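Local coordinates for protein carbohydrate oxidase (Microdochium nivale, PDB 3RJA) that oxidises the C1 hydroxyl of mono-, oligo- and polysaccharides to lactones with its bound FAD, passing the electrons to molecular oxygen to give hydrogen peroxide, at residues H129-I137 / S303-Q314; A116-I127 / L293-S301. All blocks are in the same frame, centred on the assembly; numbering follows the deposited sequence. Where two conformers were deposited one is given.

Interaction 1 of 2, residues H129-I137 / S303-Q314. With ZN (zinc ion), chain E; ZN (zinc ion), chain D; FAD (flavin-adenine dinucleotide), chain B.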
loop_
_atom_site.group_PDB
_atom_site.type_symbol
_atom_site.label_atom_id
_atom_site.label_comp_id
_atom_site.label_asym_id
_atom_site.label_seq_id
_atom_site.Cartn_x
_atom_site.Cartn_y
_atom_site.Cartn_z
ATOM N N HIS A 129 7.476 -4.975 -4.661
ATOM C CA HIS A 129 6.558 -4.500 -3.606
ATOM C C HIS A 129 7.015 -3.122 -3.090
ATOM O O HIS A 129 7.983 -2.551 -3.611
ATOM C CB HIS A 129 6.431 -5.528 -2.452
ATOM C CG HIS A 129 7.752 -6.008 -1.917
ATOM N ND1 HIS A 129 8.617 -5.188 -1.219
ATOM C CD2 HIS A 129 8.352 -7.225 -1.973
ATOM C CE1 HIS A 129 9.695 -5.875 -0.878
ATOM N NE2 HIS A 129 9.551 -7.120 -1.312
ATOM N N GLY A 130 6.330 -2.613 -2.067
ATOM C CA GLY A 130 6.663 -1.330 -1.447
ATOM C C GLY A 130 8.036 -1.251 -0.784
ATOM O O GLY A 130 8.734 -2.269 -0.626
ATOM N N THR A 131 8.410 -0.039 -0.384
ATOM C CA THR A 131 9.758 0.249 0.102
ATOM C C THR A 131 9.903 0.159 1.621
ATOM O O THR A 131 11.016 0.058 2.104
ATOM C CB THR A 131 10.191 1.684 -0.263
ATOM O OG1 THR A 131 9.228 2.603 0.272
ATOM C CG2 THR A 131 10.282 1.872 -1.783
ATOM N N CYS A 132 8.805 0.272 2.368
ATOM C CA CYS A 132 8.898 0.325 3.821
ATOM C C CYS A 132 9.084 -1.089 4.406
ATOM O O CYS A 132 8.247 -1.959 4.190
ATOM C CB CYS A 132 7.638 1.004 4.395
ATOM S SG CYS A 132 7.296 2.664 3.688
ATOM N N PRO A 133 10.179 -1.326 5.148
ATOM C CA PRO A 133 10.450 -2.723 5.558
ATOM C C PRO A 133 9.452 -3.335 6.583
ATOM O O PRO A 133 9.295 -4.550 6.609
ATOM C CB PRO A 133 11.880 -2.662 6.115
ATOM C CG PRO A 133 12.067 -1.219 6.532
ATOM C CD PRO A 133 11.244 -0.394 5.572
ATOM N N GLY A 134 8.774 -2.497 7.373
ATOM C CA GLY A 134 7.793 -2.954 8.369
ATOM C C GLY A 134 6.369 -3.207 7.884
ATOM O O GLY A 134 5.555 -3.794 8.607
ATOM N N VAL A 135 6.069 -2.791 6.647
ATOM C CA VAL A 135 4.752 -3.046 6.066
ATOM C C VAL A 135 4.441 -4.548 6.039
ATOM O O VAL A 135 5.291 -5.360 5.703
ATOM C CB VAL A 135 4.622 -2.392 4.666
ATOM C CG1 VAL A 135 3.358 -2.856 3.934
ATOM C CG2 VAL A 135 4.575 -0.869 4.845
ATOM N N GLY A 136 3.228 -4.915 6.423
ATOM C CA GLY A 136 2.814 -6.305 6.375
ATOM C C GLY A 136 2.483 -6.740 4.948
ATOM O O GLY A 136 1.911 -5.967 4.161
ATOM N N ILE A 137 2.875 -7.973 4.615
ATOM C CA ILE A 137 2.515 -8.603 3.358
ATOM C C ILE A 137 0.987 -8.579 3.082
ATOM O O ILE A 137 0.577 -8.330 1.938
ATOM C CB ILE A 137 3.067 -10.055 3.277
ATOM C CG1 ILE A 137 2.952 -10.600 1.854
ATOM C CG2 ILE A 137 2.420 -11.006 4.294
ATOM C CD1 ILE A 137 3.404 -12.060 1.731
ATOM N N SER A 303 14.790 2.115 2.126
ATOM C CA SER A 303 14.046 1.694 3.326
ATOM C C SER A 303 13.864 2.775 4.401
ATOM O O SER A 303 12.920 2.684 5.226
ATOM C CB SER A 303 14.751 0.490 3.991
ATOM O OG SER A 303 16.013 0.877 4.510
ATOM N N ASN A 304 14.780 3.749 4.421
ATOM C CA ASN A 304 14.845 4.772 5.461
ATOM C C ASN A 304 15.245 4.216 6.834
ATOM O O ASN A 304 14.975 4.850 7.847
ATOM C CB ASN A 304 13.523 5.546 5.575
ATOM C CG ASN A 304 13.286 6.457 4.392
ATOM O OD1 ASN A 304 14.220 7.090 3.897
ATOM N ND2 ASN A 304 12.036 6.521 3.917
ATOM N N PHE A 305 15.852 3.030 6.868
ATOM C CA PHE A 305 16.332 2.421 8.126
ATOM C C PHE A 305 17.706 1.829 7.918
ATOM O O PHE A 305 18.154 1.657 6.772
ATOM C CB PHE A 305 15.370 1.322 8.623
ATOM C CG PHE A 305 14.095 1.858 9.132
ATOM C CD1 PHE A 305 13.987 2.266 10.465
ATOM C CD2 PHE A 305 13.009 2.032 8.275
ATOM C CE1 PHE A 305 12.810 2.808 10.943
ATOM C CE2 PHE A 305 11.805 2.581 8.741
ATOM C CZ PHE A 305 11.704 2.978 10.076
ATOM N N ASP A 306 18.388 1.525 9.024
ATOM C CA ASP A 306 19.719 0.975 8.907
ATOM C C ASP A 306 19.675 -0.553 8.703
ATOM O O ASP A 306 20.702 -1.172 8.570
ATOM C CB ASP A 306 20.624 1.405 10.082
ATOM C CG ASP A 306 20.301 0.684 11.383
ATOM O OD1 ASP A 306 19.295 -0.053 11.464
ATOM O OD2 ASP A 306 21.078 0.852 12.342
ATOM N N HIS A 307 18.484 -1.144 8.691
ATOM C CA HIS A 307 18.333 -2.552 8.284
ATOM C C HIS A 307 16.923 -2.749 7.718
ATOM O O HIS A 307 16.035 -1.899 7.921
ATOM C CB HIS A 307 18.588 -3.506 9.466
ATOM C CG HIS A 307 17.472 -3.533 10.470
ATOM N ND1 HIS A 307 17.326 -2.582 11.455
ATOM C CD2 HIS A 307 16.443 -4.393 10.633
ATOM C CE1 HIS A 307 16.265 -2.859 12.186
ATOM N NE2 HIS A 307 15.712 -3.955 11.708
ATOM N N VAL A 308 16.721 -3.857 7.009
ATOM C CA VAL A 308 15.416 -4.161 6.414
ATOM C C VAL A 308 14.704 -5.373 6.955
ATOM O O VAL A 308 13.480 -5.475 6.794
ATOM C CB VAL A 308 15.465 -4.265 4.873
ATOM C CG1 VAL A 308 16.021 -2.947 4.268
ATOM C CG2 VAL A 308 16.252 -5.446 4.425
ATOM N N ASP A 309 15.432 -6.299 7.583
ATOM C CA ASP A 309 14.773 -7.518 8.065
ATOM C C ASP A 309 13.979 -7.247 9.350
ATOM O O ASP A 309 14.451 -7.522 10.457
ATOM C CB ASP A 309 15.777 -8.667 8.230
ATOM C CG ASP A 309 15.102 -10.018 8.481
ATOM O OD1 ASP A 309 13.871 -10.158 8.347
ATOM O OD2 ASP A 309 15.813 -10.970 8.825
ATOM N N PHE A 310 12.769 -6.700 9.184
ATOM C CA PHE A 310 11.888 -6.397 10.307
ATOM C C PHE A 310 10.993 -7.565 10.664
ATOM O O PHE A 310 10.273 -8.107 9.802
ATOM C CB PHE A 310 11.029 -5.160 10.006
ATOM C CG PHE A 310 11.706 -3.851 10.324
ATOM C CD1 PHE A 310 12.761 -3.394 9.556
ATOM C CD2 PHE A 310 11.278 -3.077 11.396
ATOM C CE1 PHE A 310 13.388 -2.164 9.856
ATOM C CE2 PHE A 310 11.896 -1.848 11.696
ATOM C CZ PHE A 310 12.945 -1.395 10.906
ATOM N N ILE A 311 11.052 -7.965 11.927
ATOM C CA ILE A 311 10.110 -8.950 12.485
ATOM C C ILE A 311 9.340 -8.351 13.683
ATOM O O ILE A 311 8.637 -9.057 14.400
ATOM C CB ILE A 311 10.835 -10.257 12.897
ATOM C CG1 ILE A 311 11.942 -9.968 13.926
ATOM C CG2 ILE A 311 11.411 -10.981 11.642
ATOM C CD1 ILE A 311 12.478 -11.257 14.650
ATOM N N THR A 312 9.508 -7.043 13.869
ATOM C CA THR A 312 8.838 -6.206 14.863
ATOM C C THR A 312 8.279 -4.973 14.123
ATOM O O THR A 312 8.669 -4.727 12.986
ATOM C CB THR A 312 9.852 -5.650 15.896
ATOM O OG1 THR A 312 10.968 -5.103 15.188
ATOM C CG2 THR A 312 10.337 -6.736 16.826
ATOM N N PRO A 313 7.379 -4.193 14.766
ATOM C CA PRO A 313 6.834 -2.964 14.151
ATOM C C PRO A 313 7.926 -1.917 13.909
ATOM O O PRO A 313 8.901 -1.920 14.630
ATOM C CB PRO A 313 5.870 -2.428 15.225
ATOM C CG PRO A 313 5.551 -3.595 16.120
ATOM C CD PRO A 313 6.807 -4.442 16.111
ATOM N N GLN A 314 7.757 -1.009 12.942
ATOM C CA GLN A 314 8.649 0.147 12.891
ATOM C C GLN A 314 8.154 1.222 13.858
ATOM O O GLN A 314 7.058 1.075 14.433
ATOM C CB GLN A 314 8.923 0.670 11.468
ATOM C CG GLN A 314 7.785 0.709 10.473
ATOM C CD GLN A 314 8.246 1.256 9.112
ATOM O OE1 GLN A 314 8.511 0.499 8.141
ATOM N NE2 GLN A 314 8.358 2.572 9.042
HETATM ZN ZN ZN E . 18.995 -1.714 12.508
HETATM ZN ZN ZN D . 13.889 -12.166 8.818
HETATM P PA FAD B . -2.725 -3.743 8.406
HETATM O O1A FAD B . -2.303 -4.887 9.288
HETATM O O2A FAD B . -3.062 -2.468 9.136
HETATM O O5B FAD B . -4.000 -4.197 7.543
HETATM C C5B FAD B . -4.431 -3.397 6.448
HETATM C C4B FAD B . -5.797 -3.916 5.969
HETATM O O4B FAD B . -5.655 -5.243 5.463
HETATM C C3B FAD B . -6.834 -3.988 7.089
HETATM O O3B FAD B . -8.136 -3.837 6.518
HETATM C C2B FAD B . -6.677 -5.433 7.553
HETATM O O2B FAD B . -7.768 -5.989 8.249
HETATM C C1B FAD B . -6.437 -6.127 6.220
HETATM N N9A FAD B . -5.693 -7.366 6.422
HETATM C C8A FAD B . -4.534 -7.561 7.167
HETATM N N7A FAD B . -4.209 -8.878 7.063
HETATM C C5A FAD B . -5.102 -9.490 6.269
HETATM C C6A FAD B . -5.225 -10.818 5.850
HETATM N N6A FAD B . -4.325 -11.752 6.232
HETATM N N1A FAD B . -6.273 -11.135 5.003
HETATM C C2A FAD B . -7.200 -10.171 4.622
HETATM N N3A FAD B . -7.106 -8.867 5.066
HETATM C C4A FAD B . -6.053 -8.546 5.870
HETATM N N1 FAD B . 2.028 1.389 0.094
HETATM C C2 FAD B . 2.469 1.163 -1.215
HETATM O O2 FAD B . 1.705 0.745 -2.094
HETATM N N3 FAD B . 3.821 1.366 -1.474
HETATM C C4 FAD B . 4.780 1.664 -0.524
HETATM O O4 FAD B . 5.995 1.715 -0.823
HETATM C C4X FAD B . 4.254 1.950 0.847
HETATM N N5 FAD B . 5.088 2.264 1.824
HETATM C C5X FAD B . 4.653 2.429 3.118
HETATM C C6 FAD B . 5.573 2.674 4.169
HETATM C C7 FAD B . 5.161 2.706 5.488
HETATM C C7M FAD B . 6.169 2.988 6.622
HETATM C C8 FAD B . 3.823 2.364 5.794
HETATM C C8M FAD B . 3.328 2.360 7.227
HETATM C C9 FAD B . 2.896 2.189 4.778
HETATM C C9A FAD B . 3.292 2.192 3.425
HETATM N N10 FAD B . 2.399 1.875 2.373
HETATM C C10 FAD B . 2.836 1.834 1.058
HETATM C "C1'" FAD B . 0.952 1.640 2.689
HETATM C "C2'" FAD B . 0.672 0.150 2.831
HETATM O "O2'" FAD B . 0.669 -0.452 1.543
HETATM C "C3'" FAD B . -0.691 -0.061 3.451
HETATM O "O3'" FAD B . -0.794 0.663 4.658
HETATM C "C4'" FAD B . -0.928 -1.563 3.681
HETATM O "O4'" FAD B . -2.299 -1.815 3.672
HETATM C "C5'" FAD B . -0.282 -2.047 4.982
HETATM O "O5'" FAD B . -0.501 -3.422 5.132
HETATM P P FAD B . -0.407 -4.066 6.620
HETATM O O1P FAD B . -0.570 -5.555 6.554
HETATM O O2P FAD B . 0.902 -3.630 7.282
HETATM O O3P FAD B . -1.629 -3.301 7.314
HETATM O O HOH W 1 15.255 -13.457 7.740
HETATM O O HOH W 2 14.130 -12.415 10.874
#
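The covalent attachment site of the flavin forms this contact: the loop 129-137, which carries the cysteinyl link to the cofactor, is backed by the loop 303-314, and Pro133 and Gly134 meet Gln314, Phe310 and Ser303. Cys132 SG is bonded to FAD C6 (1.8 Å), and the chain then enters a type I turn, Cys132 to Val135, whose middle residues face the second loop. Pro133 fills the centre. Its CB lies 3.6 Å from CD1 of Phe310, the two side chains running side by side, while its CG approaches CD2 of Phe305 at 3.8 Å and its CD rests against the carbonyl oxygen of Ser303. The Phe305 ring in turn has CZ of Phe310 over one face.

One hydrogen bond joins the loops: Gly134 N donates to Gln314 OE1 at 3.1 Å, in the plane of the amide and on a lone pair, with an N-H...O angle of 145°. Beyond CG the glutamine chain is extended (chi2 -180°), carrying the amide past the turn to the flavin, where NE2 lies 3.3 Å from the methyl carbon C7M of FAD. Gly134 has no room for a side chain, since a CB would run into Gln314 CG. On the same loop Thr131 N donates to FAD O4 (3.0 Å) and Gly136 N to O2P of the pyrophosphate (2.8 Å). The outer side of 303-314 holds two zinc ions, one bound by Asp306 and His307, the other by Asp309 together with His114. Asn304 donates to the bound substrate analogue. The flavin is thus held at its ring by a covalent bond and by backbone N-H groups before and after Cys132, while the amide oxygen of Gln314 helps to hold the turn through Gly134 N.

Interaction 2 of 2, residues A116-I127 / L293-S301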
loop_
_atom_site.group_PDB
_atom_site.type_symbol
_atom_site.label_atom_id
_atom_site.label_comp_id
_atom_site.label_asym_id
_atom_site.label_seq_id
_atom_site.Cartn_x
_atom_site.Cartn_y
_atom_site.Cartn_z
ATOM N N ALA A 116 11.578 -9.879 1.761
ATOM C CA ALA A 116 12.637 -9.613 0.775
ATOM C C ALA A 116 13.952 -10.237 1.211
ATOM O O ALA A 116 14.702 -10.754 0.383
ATOM C CB ALA A 116 12.813 -8.142 0.533
ATOM N N THR A 117 14.250 -10.163 2.502
ATOM C CA THR A 117 15.504 -10.736 3.020
ATOM C C THR A 117 15.579 -12.242 2.825
ATOM O O THR A 117 16.573 -12.747 2.305
ATOM C CB THR A 117 15.712 -10.404 4.502
ATOM O OG1 THR A 117 15.849 -8.989 4.626
ATOM C CG2 THR A 117 17.009 -11.070 5.007
ATOM N N VAL A 118 14.518 -12.943 3.227
ATOM C CA VAL A 118 14.439 -14.401 3.118
ATOM C C VAL A 118 14.483 -14.831 1.664
ATOM O O VAL A 118 15.295 -15.680 1.311
ATOM C CB VAL A 118 13.196 -15.018 3.856
ATOM C CG1 VAL A 118 13.153 -16.560 3.697
ATOM C CG2 VAL A 118 13.220 -14.663 5.345
ATOM N N LEU A 119 13.665 -14.233 0.808
ATOM C CA LEU A 119 13.679 -14.621 -0.610
ATOM C C LEU A 119 15.042 -14.352 -1.278
ATOM O O LEU A 119 15.517 -15.159 -2.082
ATOM C CB LEU A 119 12.571 -13.903 -1.413
ATOM C CG LEU A 119 11.090 -14.261 -1.222
ATOM C CD1 LEU A 119 10.238 -13.368 -2.161
ATOM C CD2 LEU A 119 10.765 -15.774 -1.476
ATOM N N ASN A 120 15.677 -13.226 -0.954
ATOM C CA ASN A 120 17.024 -12.966 -1.506
ATOM C C ASN A 120 18.119 -13.946 -0.987
ATOM O O ASN A 120 18.773 -14.651 -1.757
ATOM C CB ASN A 120 17.460 -11.530 -1.228
ATOM C CG ASN A 120 18.826 -11.239 -1.790
ATOM O OD1 ASN A 120 19.825 -11.259 -1.049
ATOM N ND2 ASN A 120 18.898 -11.029 -3.104
ATOM N N ASP A 121 18.284 -13.982 0.325
ATOM C CA ASP A 121 19.418 -14.629 0.966
ATOM C C ASP A 121 19.295 -16.154 0.874
ATOM O O ASP A 121 20.275 -16.854 0.658
ATOM C CB ASP A 121 19.498 -14.211 2.446
ATOM C CG ASP A 121 19.875 -12.742 2.646
ATOM O OD1 ASP A 121 20.088 -11.993 1.669
ATOM O OD2 ASP A 121 19.948 -12.319 3.817
ATOM N N LYS A 122 18.085 -16.663 1.048
ATOM C CA LYS A 122 17.873 -18.090 0.999
ATOM C C LYS A 122 17.656 -18.586 -0.434
ATOM O O LYS A 122 18.086 -19.691 -0.775
ATOM C CB LYS A 122 16.705 -18.474 1.918
ATOM C CG LYS A 122 16.698 -19.911 2.348
ATOM C CD LYS A 122 15.624 -20.152 3.398
ATOM C CE LYS A 122 15.291 -21.637 3.475
ATOM N NZ LYS A 122 16.257 -22.353 4.359
ATOM N N TYR A 123 17.018 -17.794 -1.295
ATOM C CA TYR A 123 16.659 -18.354 -2.618
ATOM C C TYR A 123 17.130 -17.614 -3.870
ATOM O O TYR A 123 16.927 -18.091 -4.982
ATOM C CB TYR A 123 15.154 -18.598 -2.712
ATOM C CG TYR A 123 14.568 -19.438 -1.593
ATOM C CD1 TYR A 123 14.849 -20.807 -1.498
ATOM C CD2 TYR A 123 13.690 -18.871 -0.651
ATOM C CE1 TYR A 123 14.276 -21.592 -0.489
ATOM C CE2 TYR A 123 13.122 -19.651 0.381
ATOM C CZ TYR A 123 13.420 -21.009 0.441
ATOM O OH TYR A 123 12.871 -21.782 1.436
ATOM N N GLY A 124 17.758 -16.466 -3.683
ATOM C CA GLY A 124 18.179 -15.625 -4.777
ATOM C C GLY A 124 17.028 -15.008 -5.562
ATOM O O GLY A 124 17.173 -14.781 -6.759
ATOM N N ARG A 125 15.900 -14.720 -4.895
ATOM C CA ARG A 125 14.666 -14.319 -5.597
ATOM C C ARG A 125 14.112 -12.990 -5.074
ATOM O O ARG A 125 14.513 -12.515 -3.990
ATOM C CB ARG A 125 13.587 -15.408 -5.492
ATOM C CG ARG A 125 13.996 -16.847 -5.922
ATOM C CD ARG A 125 14.275 -16.954 -7.405
ATOM N NE ARG A 125 13.066 -16.817 -8.222
ATOM C CZ ARG A 125 13.002 -17.095 -9.526
ATOM N NH1 ARG A 125 14.081 -17.554 -10.181
ATOM N NH2 ARG A 125 11.849 -16.936 -10.180
ATOM N N ALA A 126 13.210 -12.390 -5.862
ATOM C CA ALA A 126 12.679 -11.078 -5.572
ATOM C C ALA A 126 11.216 -10.970 -5.995
ATOM O O ALA A 126 10.749 -11.723 -6.851
ATOM C CB ALA A 126 13.507 -9.991 -6.287
ATOM N N ILE A 127 10.510 -10.040 -5.362
ATOM C CA ILE A 127 9.164 -9.626 -5.749
ATOM C C ILE A 127 9.101 -8.120 -5.741
ATOM O O ILE A 127 9.756 -7.457 -4.924
ATOM C CB ILE A 127 8.088 -10.182 -4.764
ATOM C CG1 ILE A 127 7.968 -11.703 -4.913
ATOM C CG2 ILE A 127 6.692 -9.510 -4.986
ATOM C CD1 ILE A 127 7.273 -12.327 -3.758
ATOM N N LEU A 293 23.777 -0.667 -7.543
ATOM C CA LEU A 293 23.235 -1.508 -6.469
ATOM C C LEU A 293 22.862 -2.867 -7.008
ATOM O O LEU A 293 22.469 -2.990 -8.181
ATOM C CB LEU A 293 21.952 -0.881 -5.877
ATOM C CG LEU A 293 22.012 0.520 -5.247
ATOM C CD1 LEU A 293 20.626 1.141 -5.166
ATOM C CD2 LEU A 293 22.652 0.474 -3.869
ATOM N N ASN A 294 22.937 -3.886 -6.156
ATOM C CA ASN A 294 22.209 -5.109 -6.456
ATOM C C ASN A 294 20.839 -5.078 -5.766
ATOM O O ASN A 294 20.492 -4.083 -5.085
ATOM C CB ASN A 294 23.023 -6.372 -6.094
ATOM C CG ASN A 294 23.250 -6.512 -4.603
ATOM O OD1 ASN A 294 22.487 -5.994 -3.779
ATOM N ND2 ASN A 294 24.318 -7.215 -4.245
ATOM N N TRP A 295 20.060 -6.148 -5.962
ATOM C CA TRP A 295 18.725 -6.242 -5.385
ATOM C C TRP A 295 18.664 -5.917 -3.881
ATOM O O TRP A 295 17.973 -4.975 -3.478
ATOM C CB TRP A 295 18.112 -7.633 -5.600
ATOM C CG TRP A 295 16.736 -7.693 -5.018
ATOM C CD1 TRP A 295 16.333 -8.425 -3.943
ATOM C CD2 TRP A 295 15.578 -6.960 -5.468
ATOM N NE1 TRP A 295 14.986 -8.210 -3.698
ATOM C CE2 TRP A 295 14.503 -7.311 -4.616
ATOM C CE3 TRP A 295 15.349 -6.054 -6.509
ATOM C CZ2 TRP A 295 13.202 -6.796 -4.787
ATOM C CZ3 TRP A 295 14.047 -5.545 -6.694
ATOM C CH2 TRP A 295 12.984 -5.925 -5.837
ATOM N N ILE A 296 19.364 -6.704 -3.056
ATOM C CA ILE A 296 19.212 -6.545 -1.600
ATOM C C ILE A 296 19.680 -5.155 -1.140
ATOM O O ILE A 296 19.109 -4.536 -0.224
ATOM C CB ILE A 296 19.852 -7.730 -0.785
ATOM C CG1 ILE A 296 19.296 -7.787 0.642
ATOM C CG2 ILE A 296 21.393 -7.664 -0.770
ATOM C CD1 ILE A 296 17.762 -7.940 0.742
ATOM N N GLU A 297 20.706 -4.655 -1.815
ATOM C CA GLU A 297 21.189 -3.313 -1.566
ATOM C C GLU A 297 20.144 -2.264 -1.893
ATOM O O GLU A 297 20.021 -1.280 -1.155
ATOM C CB GLU A 297 22.470 -3.058 -2.358
ATOM C CG GLU A 297 23.688 -3.785 -1.764
ATOM C CD GLU A 297 24.905 -3.762 -2.684
ATOM O OE1 GLU A 297 24.766 -3.449 -3.901
ATOM O OE2 GLU A 297 26.011 -4.086 -2.183
ATOM N N SER A 298 19.382 -2.468 -2.984
ATOM C CA SER A 298 18.322 -1.512 -3.339
ATOM C C SER A 298 17.222 -1.534 -2.276
ATOM O O SER A 298 16.687 -0.492 -1.911
ATOM C CB SER A 298 17.733 -1.785 -4.739
ATOM O OG SER A 298 16.930 -2.963 -4.745
ATOM N N VAL A 299 16.903 -2.714 -1.753
ATOM C CA VAL A 299 15.934 -2.793 -0.650
ATOM C C VAL A 299 16.341 -1.925 0.556
ATOM O O VAL A 299 15.520 -1.154 1.093
ATOM C CB VAL A 299 15.645 -4.234 -0.210
ATOM C CG1 VAL A 299 14.441 -4.269 0.804
ATOM C CG2 VAL A 299 15.314 -5.083 -1.412
ATOM N N LEU A 300 17.610 -2.040 0.956
ATOM C CA LEU A 300 18.141 -1.223 2.041
ATOM C C LEU A 300 18.127 0.254 1.656
ATOM O O LEU A 300 17.738 1.129 2.464
ATOM C CB LEU A 300 19.590 -1.654 2.403
ATOM C CG LEU A 300 20.250 -0.911 3.580
ATOM C CD1 LEU A 300 19.329 -0.958 4.821
ATOM C CD2 LEU A 300 21.666 -1.506 3.886
ATOM N N SER A 301 18.555 0.536 0.425
ATOM C CA SER A 301 18.735 1.927 -0.014
ATOM C C SER A 301 17.487 2.806 0.128
ATOM O O SER A 301 17.617 3.950 0.502
ATOM C CB SER A 301 19.207 1.982 -1.459
ATOM O OG SER A 301 19.540 3.300 -1.793
HETATM O O HOH W 3 13.999 -10.427 -2.214
#
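A helix pair, 112-123 against 295-301, is joined here with the short strand 125-126, and Trp295, Ile296 and Val299 meet Asn120, Ala116 and Ala126. The short segments 116-123 and 295-301 run nearly antiparallel, 159° between their directions, with axes 10.5 Å apart. Trp295 does most of the work. With CG anti to the backbone N (chi1 -179°), its indole reaches out from the first turn of its helix and lies beneath Ala126, whose CB stands over the five-membered ring in a CH-pi contact, 3.6 Å from the centroid and 3.3 Å from CE2. Val299 CG2 and Ser298 OG cover the opposite face. At the ring's edge, near its plane, the carbonyl oxygen of Ile127 comes to 3.5 Å from CZ2.

The indole N-H is bridged rather than bonded directly: NE1 donates to a water at 2.8 Å, and this water gives its two hydrogens to the carbonyl oxygens of Ala116 and Arg125, tying helix 295-301 to both the helix and the strand. Strand 125-126 pairs with 196-206 in the antiparallel sheet of the FAD-binding part, whereas helix 295-301 follows strand 286-293, at the margin of the eight-stranded sheet, so the contact spans the two sheet systems. A capping box opens that helix, Asn294 OD1 accepting from Glu297 N and Glu297 OE1 from Asn294 N. With an alanine in place of Trp295, a gap is likely to open under Ala126, and the water, losing its NE1 donor, would probably be held less firmly between the two carbonyl oxygens.

Asn120 crosses Ile296 obliquely, its CG 3.8 Å from the isoleucine CB. Ile296 CD1 reaches past it toward Ala116 O, and Ala116 CB packs on Val299 CG1 at 4.2 Å.

Helix 295-301 runs directly into the loop 303-314, and strand 125-126 leads into the flavin-carrying loop 129-137, so interactions 1 and 2 join the same two chain regions, their centres 13 Å apart. Between them lies direct packing: Val308 CG1 touches Leu300 CA at 3.5 Å, and Val308 CG2 lies 3.6 Å from Thr117 OG1, a hydroxyl bonded to Gly113 O. Ser303 OG also hydrogen-bonds to Leu300 O where helix and loop meet. Only interaction 1 reaches the cofactor and the substrate analogue; interaction 2 lies farther from the cofactor and nearer the surface, the Val299 side chain about 10 Å from FAD, while Thr117 comes within about 5 Å of a zinc ion.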